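Local coordinates for Blr3880 protein (Bradyrhizobium japonicum, PDB 2OOD) that probably catalyses the zinc-dependent hydrolytic deamination of guanine to xanthine and ammonia, at residues L309-A312 against T313-E316. Residues are numbered along the deposited sequence; the frame is centred on the assembly and turned at random.
Sequences LGRA and TDPE
Arg311 and Asp314 run side by side in the same direction and close a salt bridge at the C-terminal end of a short helix. Asp314 OD2 sits at the guanidinium edge, near its plane, 3.1 Å from Arg311 NH1. A weak bond from Arg311 NH2 reaches the same oxygen. The two flat groups are turned 66° apart, and NH1 meets OD2 on the anti side of the carboxylate. Bends at chi2 and chi3 of Arg311 bring this edge to Asp314. Glu316 N reaches Asp314 OD1 from above the carboxylate plane, at 3.0 Å, which makes an Asx turn. Replacing Asp314 by alanine is likely to leave Arg311 NH1 and NH2 without this carboxylate, and Glu316 N without its acceptor. Leu309 O takes two bonds from Thr313, from opposite faces of its plane: OG1 at 3.0 Å and the backbone N at 3.3 Å. Thr313 OG1 stands between its N and carbonyl carbon (chi1 54°), turned back to the helix. Glu366 of helix 364-369 forms a salt bridge with Arg311 NE, and Phe282 of helix 279-288 packs on Arg311 and Ala312. The chain leads on into TIM-barrel strand 320-323, whose Met321 touches Leu309 and Thr313, away from the zinc and guanine sites.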
# COMPACT_ATOMS: atom_id res chain seq x y z
N LEU A 309 -0.11 -4.22 -17.17
CA LEU A 309 1.26 -4.70 -17.12
C LEU A 309 1.52 -5.86 -18.08
O LEU A 309 2.56 -5.89 -18.75
CB LEU A 309 1.60 -5.11 -15.69
CG LEU A 309 3.00 -5.64 -15.40
CD1 LEU A 309 4.05 -4.63 -15.85
CD2 LEU A 309 3.12 -5.93 -13.91
N GLY A 310 0.59 -6.80 -18.14
CA GLY A 310 0.76 -7.95 -19.02
C GLY A 310 0.81 -7.62 -20.50
O GLY A 310 1.38 -8.39 -21.28
N ARG A 311 0.23 -6.49 -20.90
CA ARG A 311 0.22 -6.09 -22.31
C ARG A 311 1.53 -5.41 -22.70
O ARG A 311 2.07 -5.67 -23.78
CB ARG A 311 -0.95 -5.14 -22.58
CG ARG A 311 -1.22 -4.86 -24.06
CD ARG A 311 -2.27 -5.81 -24.63
NE ARG A 311 -1.81 -7.19 -24.70
CZ ARG A 311 -0.90 -7.63 -25.57
NH1 ARG A 311 -0.37 -6.79 -26.45
NH2 ARG A 311 -0.51 -8.91 -25.54
N ALA A 312 2.03 -4.55 -21.83
CA ALA A 312 3.27 -3.84 -22.09
C ALA A 312 4.46 -4.80 -22.16
O ALA A 312 5.45 -4.52 -22.82
CB ALA A 312 3.50 -2.79 -21.02
N THR A 313 4.34 -5.93 -21.47
CA THR A 313 5.41 -6.93 -21.45
C THR A 313 5.23 -8.03 -22.50
O THR A 313 5.92 -9.04 -22.48
CB THR A 313 5.52 -7.60 -20.07
OG1 THR A 313 4.24 -8.14 -19.70
CG2 THR A 313 5.98 -6.60 -19.04
N ASP A 314 4.28 -7.82 -23.41
CA ASP A 314 4.03 -8.77 -24.48
C ASP A 314 5.30 -8.95 -25.30
O ASP A 314 5.78 -8.01 -25.93
CB ASP A 314 2.91 -8.23 -25.38
CG ASP A 314 2.71 -9.05 -26.64
OD1 ASP A 314 3.29 -10.15 -26.74
OD2 ASP A 314 1.97 -8.59 -27.53
N PRO A 315 5.87 -10.17 -25.32
CA PRO A 315 7.10 -10.44 -26.07
C PRO A 315 7.06 -10.16 -27.59
O PRO A 315 8.10 -9.95 -28.20
CB PRO A 315 7.41 -11.90 -25.74
CG PRO A 315 6.07 -12.47 -25.47
CD PRO A 315 5.38 -11.40 -24.67
N GLU A 316 5.87 -10.14 -28.19
CA GLU A 316 5.76 -9.87 -29.62
C GLU A 316 5.82 -8.37 -29.88
O GLU A 316 6.16 -7.92 -30.97
CB GLU A 316 4.44 -10.43 -30.19
CG GLU A 316 4.24 -11.93 -29.93
CD GLU A 316 3.02 -12.52 -30.65
OE1 GLU A 316 1.92 -11.90 -30.59
OE2 GLU A 316 3.15 -13.61 -31.26